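PDB 2GE3: probable acetyltransferase, which probably transfers the acetyl group of acetyl coenzyme A to an acceptor not yet identified, as a member of the GNAT acetyltransferase family. Local coordinates for residues V8-I13 / F61-D66; R23-V28 / L35-A40; I122-H127 / L162-I167. One frame throughout, in Å; residues are numbered along the deposited sequence.

Overall arrangement
From the N terminus, strand 9-12 pairs with strand 60-65 in contact 1, closing a loop that holds the first two helices, 18-29 and 43-55. Nested within it, contact 2 turns the chain after helix 18-29 back along that helix; the centres of the two contacts lie about 18 Å apart. Contact 3 follows in series, joining strand 121-127 to strand 158-167 across a loop that contains helix 131-140 and strand 143-153. Contacts 1 and 3 belong to the same mixed sheet, on opposite sides of the chain's centre, about 24 Å apart between centres. Contacts 2 and 3 touch each other, and both meet acetyl coenzyme A and the second subunit.

Contact 1: residues V8-I13 / F61-D66; sequences VTIKPI and FVAIAD
Thr9 and Ile64, and likewise Lys11 and Val62, face each other as antiparallel hydrogen-bonded pairs, each closed by two backbone bonds. The shortest runs from Ile64 N to Thr9 O at 2.7 Å. The bond from Val62 N to Lys11 O is nearly straight (170° at the hydrogen). Between them Ile10 and Ala63 form a non-hydrogen-bonded pair, where Ile10 CA comes 3.3 Å from Val62 O in a CA-H...O contact. On the face carrying Lys11, Val62 and Ile64, the lysine chain lies across Ile64 at about a right angle: its CD is 3.7 Å from Ile64 CD1, and NZ passes near CB and CG2 of the same residue. Lys11 CG stands between its backbone N and carbonyl carbon (chi1 51°), which brings it near both Val62 CG2 and Ile64 CD1. Beyond the strand's end, Ile13 CD1 meets Val62 CG1 at 3.7 Å. Val8 CG1 packs on Ala63 CB at 3.6 Å. Pro12 lies beside Phe61, pointing the same way, with CG 3.8 Å from Phe61 CE2 and CA over one ring face. Ile10 CG2 approaches the same ring obliquely. Farther out, Leu102, Arg105, Leu106 and Thr110 of helix 102-117 cover Val8, Ile10 and Phe61, while Val50 and Ile54 of helix 43-55 receive Ile13. Backbone polarity is thus met here at Thr9, Lys11, Val62 and Ile64, Phe61 and Ala63 bond instead to strand 68-77, and largely apolar side chains join edge strand 9-12 and its partner to helices 43-55 and 102-117.

Contact 2: residues R23-V28 / L35-A40; sequences RALDAV and LSFLEA. With ACO (acetyl coenzyme *a), chain E.
Asp26 and Ala40 make the direct hydrogen bond of this contact, from Ala40 N to Asp26 OD1 at 3.1 Å, with 160° at the hydrogen. The carboxylate receives it on the anti lone pair of OD1. With CG anti to its backbone N (chi1 -163°), Asp26 carries its carboxyl group toward Ala40; OD2 has a long, weak ion pair with Arg30. Glu39 OE1 lies 5.1 Å from Asp26 OD1; if both are charged, their repulsion may be partly offset at Asp26 by the Ala40 N-H and by Arg30. A second polar link passes through water, which donates to Val28 O and accepts from Leu35 N, joining the helix to the start of segment 35-40. Apolar contacts fill the rest. Ala40 CB sits 4.0 Å from Leu25 CG and also touches CB of Asp26. Leu25 CG lies in the plane of the Phe37 ring, at its edge beside CE2, while Leu35 CB lies over one ring face, offset toward the rim. Leu35 CD1 meets Val28 CG1 at 3.7 Å, with crossed side chains, and Trp72 of strand 68-77 packs on Leu25 and Val28. Leu35 splits its methyls, CD1 to Val28 and CD2 to acetyl coenzyme A, 3.5 Å from S1P. Val28 CG1 is also 3.9 Å from C6P of the cofactor. Beyond the chain, Arg80 of the second subunit packs on Phe37. Val28 and Leu35 thus line the pantetheine arm and its sulfur, consistent with the α1-α2 region on the acceptor side of a GNAT fold.

Contact 3: residues I122-H127 / L162-I167; sequences IELSVH and LNMAII. With ACO (acetyl coenzyme *a), chain E.
Leu124 and Met164, a selenomethionine, lie side by side and point the same way, with Leu124 CD1 3.6 Å from Met164 CB. Leu124 CG stands between its own N and carbonyl carbon (chi1 63°), and its side-chain end bends toward the neighbouring strand. Ile122 and Ile166 are also side by side, touching through Ile122 CB and Ile166 CG2 at 3.6 Å. Val126 and Leu162 approach differently: their side chains are oblique to each other, and Val126 CG1 rests 3.8 Å from Leu162 CB. The same methyl is 4.1 Å from Met164 SE, linking successive pairs on this face. Val126 CG1 stands between the backbone N and the carbonyl carbon (chi1 62°), on the side of Leu162; Val126 CG2, anti to N, lies 3.5 Å from O of acetyl coenzyme A. On the reverse face Glu123 lies beside Ala165 at its CB, and its carboxylate leads away to salt bridges with Arg83 and Arg121. Ser125 faces Asn163, with Ser125 OG 2.9 Å from Asn163 OD1. A water donates to both Asn163 OD1 and Leu124 O, connecting the asparagine side chain to the backbone of strand 121-127. The backbones are antiparallel, with paired bonds at Ile122-Ile166, Leu124-Met164 and Val126-Leu162; Leu162 N to Val126 O, at 2.7 Å, is the shortest. The two faces therefore differ in chemistry: Ile122, Leu124, Val126, Leu162 and Ile166 pack on helices 102-117 and 131-140, Met164 lies against His144 of strand 143-153, and Val126 reaches the acetyl group, whereas the Glu123, Ser125 and Asn163 face is polar, with charge pairing and bound water.

Contact 1: residues V8-I13 / F61-D66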
# COMPACT_ATOMS: atom_id res chain seq x y z
N VAL A 8 8.36 30.36 -11.14
CA VAL A 8 8.55 29.09 -10.44
C VAL A 8 9.56 28.26 -11.19
O VAL A 8 9.50 28.17 -12.41
CB VAL A 8 7.26 28.30 -10.27
CG1 VAL A 8 7.54 26.94 -9.72
CG2 VAL A 8 6.35 29.04 -9.30
N THR A 9 10.52 27.70 -10.46
CA THR A 9 11.45 26.70 -11.00
C THR A 9 11.28 25.38 -10.34
O THR A 9 11.06 25.30 -9.12
CB THR A 9 12.86 27.17 -10.84
OG1 THR A 9 12.91 28.46 -11.44
CG2 THR A 9 13.82 26.28 -11.63
N ILE A 10 11.33 24.33 -11.18
CA ILE A 10 11.21 22.94 -10.73
C ILE A 10 12.60 22.29 -10.81
O ILE A 10 13.25 22.38 -11.80
CB ILE A 10 10.19 22.20 -11.62
CG1 ILE A 10 8.79 22.75 -11.35
CG2 ILE A 10 10.31 20.67 -11.44
CD1 ILE A 10 7.86 22.53 -12.40
N LYS A 11 13.05 21.65 -9.76
CA LYS A 11 14.37 21.04 -9.77
C LYS A 11 14.33 19.82 -8.85
O LYS A 11 13.43 19.74 -8.00
CB LYS A 11 15.41 22.04 -9.26
CG LYS A 11 14.97 22.62 -7.93
CD LYS A 11 15.75 23.85 -7.56
CE LYS A 11 15.72 24.92 -8.66
NZ LYS A 11 15.69 26.29 -8.04
N PRO A 12 15.29 18.87 -9.03
CA PRO A 12 15.41 17.75 -8.07
C PRO A 12 15.64 18.29 -6.69
O PRO A 12 16.16 19.37 -6.51
CB PRO A 12 16.60 16.88 -8.62
CG PRO A 12 16.65 17.27 -10.10
CD PRO A 12 16.28 18.78 -10.12
N ILE A 13 15.10 17.63 -5.69
CA ILE A 13 15.28 18.11 -4.34
C ILE A 13 16.76 17.92 -3.90
O ILE A 13 17.44 16.90 -4.25
CB ILE A 13 14.29 17.43 -3.37
CG1 ILE A 13 14.17 18.26 -2.06
CG2 ILE A 13 14.72 15.98 -3.12
CD1 ILE A 13 12.89 17.91 -1.12
N PHE A 61 10.94 16.03 -6.79
CA PHE A 61 11.12 17.36 -7.37
C PHE A 61 10.43 18.39 -6.52
O PHE A 61 9.37 18.13 -5.92
CB PHE A 61 10.54 17.36 -8.81
CG PHE A 61 11.41 16.63 -9.79
CD1 PHE A 61 11.43 15.23 -9.85
CD2 PHE A 61 12.30 17.35 -10.58
CE1 PHE A 61 12.37 14.55 -10.71
CE2 PHE A 61 13.18 16.70 -11.43
CZ PHE A 61 13.22 15.30 -11.49
N VAL A 62 11.01 19.61 -6.48
CA VAL A 62 10.40 20.71 -5.70
C VAL A 62 10.10 21.86 -6.62
O VAL A 62 10.81 22.03 -7.61
CB VAL A 62 11.20 21.10 -4.47
CG1 VAL A 62 10.98 20.02 -3.44
CG2 VAL A 62 12.73 21.40 -4.85
N ALA A 63 9.01 22.58 -6.35
CA ALA A 63 8.84 23.84 -7.05
C ALA A 63 9.24 24.94 -6.12
O ALA A 63 8.73 25.05 -5.01
CB ALA A 63 7.44 24.01 -7.55
N ILE A 64 10.10 25.81 -6.63
CA ILE A 64 10.74 26.84 -5.85
C ILE A 64 10.29 28.25 -6.32
O ILE A 64 10.38 28.60 -7.55
CB ILE A 64 12.30 26.70 -5.93
CG1 ILE A 64 12.72 25.77 -4.81
CG2 ILE A 64 13.01 28.04 -5.59
CD1 ILE A 64 13.00 24.63 -5.28
N ALA A 65 9.78 29.03 -5.37
CA ALA A 65 9.43 30.42 -5.67
C ALA A 65 9.97 31.35 -4.57
O ALA A 65 9.69 31.19 -3.37
CB ALA A 65 7.88 30.63 -5.88
N ASP A 66 10.80 32.30 -5.01
CA ASP A 66 11.51 33.23 -4.08
C ASP A 66 12.23 32.46 -2.97
O ASP A 66 12.05 32.71 -1.78
CB ASP A 66 10.54 34.27 -3.51
CG ASP A 66 10.05 35.27 -4.61
OD1 ASP A 66 10.91 35.92 -5.31
OD2 ASP A 66 8.81 35.42 -4.75

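Contact 2: residues R23-V28 / L35-A40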
# COMPACT_ATOMS: atom_id res chain seq x y z
N ARG A 23 7.88 22.37 5.85
CA ARG A 23 6.83 23.39 6.01
C ARG A 23 5.69 23.33 4.98
O ARG A 23 4.53 23.54 5.33
CB ARG A 23 7.42 24.79 6.00
CG ARG A 23 8.42 24.97 7.12
CD ARG A 23 8.84 26.43 7.33
NE ARG A 23 9.68 26.99 6.27
CZ ARG A 23 11.02 27.01 6.31
NH1 ARG A 23 11.68 26.45 7.33
NH2 ARG A 23 11.70 27.58 5.34
N ALA A 24 6.03 23.10 3.71
CA ALA A 24 5.11 22.91 2.57
C ALA A 24 4.21 21.71 2.83
O ALA A 24 3.01 21.79 2.74
CB ALA A 24 5.94 22.67 1.32
N LEU A 25 4.83 20.62 3.24
CA LEU A 25 4.17 19.39 3.49
C LEU A 25 3.25 19.55 4.73
O LEU A 25 2.09 19.09 4.79
CB LEU A 25 5.25 18.29 3.63
CG LEU A 25 4.91 16.86 3.97
CD1 LEU A 25 3.99 16.21 2.92
CD2 LEU A 25 6.18 16.05 4.07
N ASP A 26 3.76 20.26 5.71
CA ASP A 26 2.98 20.50 6.90
C ASP A 26 1.75 21.42 6.66
O ASP A 26 0.65 21.13 7.16
CB ASP A 26 3.91 21.08 7.96
CG ASP A 26 3.33 20.99 9.33
OD1 ASP A 26 2.90 19.88 9.75
OD2 ASP A 26 3.23 22.08 9.94
N ALA A 27 1.95 22.51 5.91
CA ALA A 27 0.86 23.42 5.48
C ALA A 27 -0.25 22.68 4.69
O ALA A 27 -1.40 22.78 5.02
CB ALA A 27 1.42 24.58 4.68
N VAL A 28 0.09 21.95 3.64
CA VAL A 28 -0.90 21.21 2.86
C VAL A 28 -1.59 20.07 3.65
O VAL A 28 -2.83 19.83 3.49
CB VAL A 28 -0.29 20.71 1.50
CG1 VAL A 28 -1.24 19.88 0.73
CG2 VAL A 28 0.26 21.92 0.62
N LEU A 35 -4.50 15.17 1.56
CA LEU A 35 -3.45 14.17 1.79
C LEU A 35 -3.89 13.08 2.74
O LEU A 35 -4.79 13.28 3.54
CB LEU A 35 -2.19 14.91 2.36
CG LEU A 35 -1.52 15.94 1.45
CD1 LEU A 35 -0.24 16.56 2.03
CD2 LEU A 35 -1.29 15.36 0.07
N SER A 36 -3.18 11.98 2.74
CA SER A 36 -3.48 10.89 3.68
C SER A 36 -2.82 10.99 5.06
O SER A 36 -3.10 10.18 5.95
CB SER A 36 -3.10 9.51 3.10
OG SER A 36 -1.69 9.30 3.20
N PHE A 37 -1.92 11.93 5.21
CA PHE A 37 -1.47 12.28 6.54
C PHE A 37 -2.04 13.67 6.89
O PHE A 37 -2.32 14.49 5.99
CB PHE A 37 0.06 12.15 6.66
CG PHE A 37 0.77 12.76 5.55
CD1 PHE A 37 0.65 12.26 4.28
CD2 PHE A 37 1.53 13.89 5.76
CE1 PHE A 37 1.29 12.84 3.24
CE2 PHE A 37 2.16 14.48 4.74
CZ PHE A 37 2.06 13.96 3.47
N LEU A 38 -2.31 13.88 8.18
CA LEU A 38 -3.04 15.06 8.63
C LEU A 38 -2.05 16.11 9.16
O LEU A 38 -2.40 17.25 9.47
CB LEU A 38 -4.09 14.67 9.67
CG LEU A 38 -5.20 13.69 9.19
CD1 LEU A 38 -6.10 13.26 10.30
CD2 LEU A 38 -6.06 14.33 8.06
N GLU A 39 -0.78 15.73 9.14
CA GLU A 39 0.27 16.55 9.70
C GLU A 39 1.55 16.05 9.10
O GLU A 39 1.66 14.83 8.87
CB GLU A 39 0.31 16.25 11.20
CG GLU A 39 0.68 17.38 12.04
CD GLU A 39 0.92 16.89 13.43
OE1 GLU A 39 2.09 16.93 13.87
OE2 GLU A 39 -0.07 16.42 14.06
N ALA A 40 2.56 16.91 8.91
CA ALA A 40 3.84 16.36 8.42
C ALA A 40 4.50 15.46 9.49
O ALA A 40 4.27 15.60 10.71
CB ALA A 40 4.81 17.45 7.93
N1A ACO E . -12.89 20.33 -10.90
C2A ACO E . -12.54 19.83 -12.09
N3A ACO E . -11.39 20.20 -12.68
C4A ACO E . -10.57 21.12 -12.10
C5A ACO E . -10.88 21.68 -10.82
C6A ACO E . -12.13 21.24 -10.21
N6A ACO E . -12.43 21.77 -8.95
N7A ACO E . -9.90 22.61 -10.50
C8A ACO E . -8.99 22.62 -11.47
N9A ACO E . -9.42 21.75 -12.43
C1B ACO E . -8.67 21.45 -13.62
C2B ACO E . -8.00 22.62 -14.31
O2B ACO E . -8.94 23.09 -15.29
C3B ACO E . -6.80 21.83 -14.87
O3B ACO E . -7.27 21.00 -15.95
P3B ACO E . -7.36 21.41 -17.53
O7A ACO E . -8.40 22.49 -17.79
O8A ACO E . -7.84 20.05 -18.03
O9A ACO E . -6.03 22.02 -17.83
C4B ACO E . -6.41 20.82 -13.80
O4B ACO E . -7.64 20.55 -13.13
C5B ACO E . -5.42 21.43 -12.77
O5B ACO E . -4.13 21.47 -13.38
P1A ACO E . -2.89 22.17 -12.77
O1A ACO E . -1.77 21.52 -13.50
O2A ACO E . -3.33 23.61 -12.91
O3A ACO E . -2.98 21.63 -11.24
P2A ACO E . -2.34 22.19 -9.93
O4A ACO E . -1.15 23.09 -10.06
O5A ACO E . -3.52 22.75 -9.18
O6A ACO E . -1.82 20.80 -9.23
CBP ACO E . -2.74 19.45 -7.41
CCP ACO E . -2.80 19.79 -8.90
CDP ACO E . -3.94 18.49 -7.11
CEP ACO E . -1.41 18.80 -7.03
CAP ACO E . -2.79 20.73 -6.48
OAP ACO E . -3.99 21.39 -6.80
C9P ACO E . -2.77 20.57 -4.98
O9P ACO E . -1.70 20.54 -4.38
N8P ACO E . -3.94 20.47 -4.32
C7P ACO E . -3.91 20.19 -2.87
C6P ACO E . -3.20 18.90 -2.50
C5P ACO E . -3.53 17.66 -3.28
O5P ACO E . -4.66 17.40 -3.68
N4P ACO E . -2.51 16.80 -3.46
C3P ACO E . -2.60 15.75 -4.45
C2P ACO E . -3.63 14.73 -4.01
S1P ACO E . -3.04 13.86 -2.58
C ACO E . -3.91 12.65 -3.34
O ACO E . -4.07 12.74 -4.52
CH3 ACO E . -4.33 11.49 -2.46
O HOH W 1 -5.06 17.62 3.17

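Contact 3: residues I122-H127 / L162-I167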
# COMPACT_ATOMS: atom_id res chain seq x y z
N ILE A 122 3.68 3.51 -12.31
CA ILE A 122 3.43 4.55 -11.34
C ILE A 122 1.94 4.53 -10.85
O ILE A 122 1.03 4.57 -11.62
CB ILE A 122 3.81 5.97 -11.78
CG1 ILE A 122 5.18 6.02 -12.42
CG2 ILE A 122 3.71 6.94 -10.54
CD1 ILE A 122 6.36 5.38 -11.56
N GLU A 123 1.75 4.42 -9.53
CA GLU A 123 0.42 4.30 -8.98
C GLU A 123 0.18 5.36 -7.91
O GLU A 123 1.13 5.95 -7.42
CB GLU A 123 0.15 2.85 -8.49
CG GLU A 123 0.73 2.52 -7.17
CD GLU A 123 0.70 0.95 -6.78
OE1 GLU A 123 0.62 0.77 -5.54
OE2 GLU A 123 0.71 -0.03 -7.62
N LEU A 124 -1.09 5.67 -7.69
CA LEU A 124 -1.56 6.73 -6.80
C LEU A 124 -2.95 6.41 -6.32
O LEU A 124 -3.71 5.60 -6.93
CB LEU A 124 -1.46 8.13 -7.45
CG LEU A 124 -2.23 8.55 -8.68
CD1 LEU A 124 -3.80 8.74 -8.37
CD2 LEU A 124 -1.59 9.78 -9.27
N SER A 125 -3.27 6.96 -5.17
CA SER A 125 -4.63 6.93 -4.62
C SER A 125 -5.10 8.36 -4.44
O SER A 125 -4.33 9.16 -3.98
CB SER A 125 -4.56 6.27 -3.26
OG SER A 125 -4.58 4.85 -3.55
N VAL A 126 -6.34 8.67 -4.80
CA VAL A 126 -6.88 10.00 -4.67
C VAL A 126 -8.30 9.97 -4.07
O VAL A 126 -9.10 9.09 -4.42
CB VAL A 126 -6.80 10.74 -6.05
CG1 VAL A 126 -7.67 10.01 -7.15
CG2 VAL A 126 -7.17 12.14 -5.95
N HIS A 127 -8.63 10.94 -3.20
CA HIS A 127 -9.97 11.04 -2.68
C HIS A 127 -10.96 11.28 -3.79
O HIS A 127 -10.74 12.12 -4.68
CB HIS A 127 -10.11 12.12 -1.56
CG HIS A 127 -9.22 11.91 -0.38
ND1 HIS A 127 -9.06 12.86 0.61
CD2 HIS A 127 -8.43 10.87 -0.00
CE1 HIS A 127 -8.18 12.44 1.50
NE2 HIS A 127 -7.75 11.25 1.13
N LEU A 162 -9.99 6.65 -5.08
CA LEU A 162 -9.85 6.11 -6.43
C LEU A 162 -8.44 5.74 -6.63
O LEU A 162 -7.52 6.53 -6.35
CB LEU A 162 -10.19 7.15 -7.50
CG LEU A 162 -11.60 7.78 -7.39
CD1 LEU A 162 -11.92 8.76 -8.54
CD2 LEU A 162 -12.75 6.75 -7.21
N ASN A 163 -8.26 4.56 -7.18
CA ASN A 163 -6.90 4.11 -7.55
C ASN A 163 -6.65 4.35 -8.98
O ASN A 163 -7.50 4.05 -9.79
CB ASN A 163 -6.73 2.60 -7.31
CG ASN A 163 -6.78 2.30 -5.86
OD1 ASN A 163 -6.02 2.88 -5.15
ND2 ASN A 163 -7.76 1.51 -5.39
N MSE A 164 -5.48 4.82 -9.31
CA MSE A 164 -5.19 5.19 -10.69
C MSE A 164 -3.75 4.77 -10.90
O MSE A 164 -3.01 4.66 -9.94
CB MSE A 164 -5.36 6.69 -10.89
CG MSE A 164 -6.85 7.21 -10.50
SE MSE A 164 -6.84 9.12 -11.07
CE MSE A 164 -6.97 8.80 -13.09
N ALA A 165 -3.36 4.54 -12.15
CA ALA A 165 -2.01 4.16 -12.47
C ALA A 165 -1.61 4.55 -13.92
O ALA A 165 -2.47 4.69 -14.83
CB ALA A 165 -1.79 2.68 -12.22
N ILE A 166 -0.31 4.73 -14.11
CA ILE A 166 0.24 4.91 -15.45
C ILE A 166 1.28 3.85 -15.71
O ILE A 166 2.02 3.47 -14.82
CB ILE A 166 0.80 6.38 -15.65
CG1 ILE A 166 0.83 6.81 -17.12
CG2 ILE A 166 2.12 6.58 -14.87
CD1 ILE A 166 0.95 8.43 -17.28
N ILE A 167 1.34 3.33 -16.95
CA ILE A 167 2.34 2.32 -17.31
C ILE A 167 3.20 2.93 -18.43
O ILE A 167 2.64 3.47 -19.42
CB ILE A 167 1.77 0.91 -17.66
CG1 ILE A 167 1.44 0.11 -16.39
CG2 ILE A 167 2.77 0.04 -18.51
CD1 ILE A 167 0.16 -0.31 -16.48
N1A ACO E . -12.89 20.33 -10.90
C2A ACO E . -12.54 19.83 -12.09
N3A ACO E . -11.39 20.20 -12.68
C4A ACO E . -10.57 21.12 -12.10
C5A ACO E . -10.88 21.68 -10.82
C6A ACO E . -12.13 21.24 -10.21
N6A ACO E . -12.43 21.77 -8.95
N7A ACO E . -9.90 22.61 -10.50
C8A ACO E . -8.99 22.62 -11.47
N9A ACO E . -9.42 21.75 -12.43
C1B ACO E . -8.67 21.45 -13.62
C2B ACO E . -8.00 22.62 -14.31
O2B ACO E . -8.94 23.09 -15.29
C3B ACO E . -6.80 21.83 -14.87
O3B ACO E . -7.27 21.00 -15.95
P3B ACO E . -7.36 21.41 -17.53
O7A ACO E . -8.40 22.49 -17.79
O8A ACO E . -7.84 20.05 -18.03
O9A ACO E . -6.03 22.02 -17.83
C4B ACO E . -6.41 20.82 -13.80
O4B ACO E . -7.64 20.55 -13.13
C5B ACO E . -5.42 21.43 -12.77
O5B ACO E . -4.13 21.47 -13.38
P1A ACO E . -2.89 22.17 -12.77
O1A ACO E . -1.77 21.52 -13.50
O2A ACO E . -3.33 23.61 -12.91
O3A ACO E . -2.98 21.63 -11.24
P2A ACO E . -2.34 22.19 -9.93
O4A ACO E . -1.15 23.09 -10.06
O5A ACO E . -3.52 22.75 -9.18
O6A ACO E . -1.82 20.80 -9.23
CBP ACO E . -2.74 19.45 -7.41
CCP ACO E . -2.80 19.79 -8.90
CDP ACO E . -3.94 18.49 -7.11
CEP ACO E . -1.41 18.80 -7.03
CAP ACO E . -2.79 20.73 -6.48
OAP ACO E . -3.99 21.39 -6.80
C9P ACO E . -2.77 20.57 -4.98
O9P ACO E . -1.70 20.54 -4.38
N8P ACO E . -3.94 20.47 -4.32
C7P ACO E . -3.91 20.19 -2.87
C6P ACO E . -3.20 18.90 -2.50
C5P ACO E . -3.53 17.66 -3.28
O5P ACO E . -4.66 17.40 -3.68
N4P ACO E . -2.51 16.80 -3.46
C3P ACO E . -2.60 15.75 -4.45
C2P ACO E . -3.63 14.73 -4.01
S1P ACO E . -3.04 13.86 -2.58
C ACO E . -3.91 12.65 -3.34
O ACO E . -4.07 12.74 -4.52
CH3 ACO E . -4.33 11.49 -2.46
O HOH W 2 -3.32 2.93 -5.59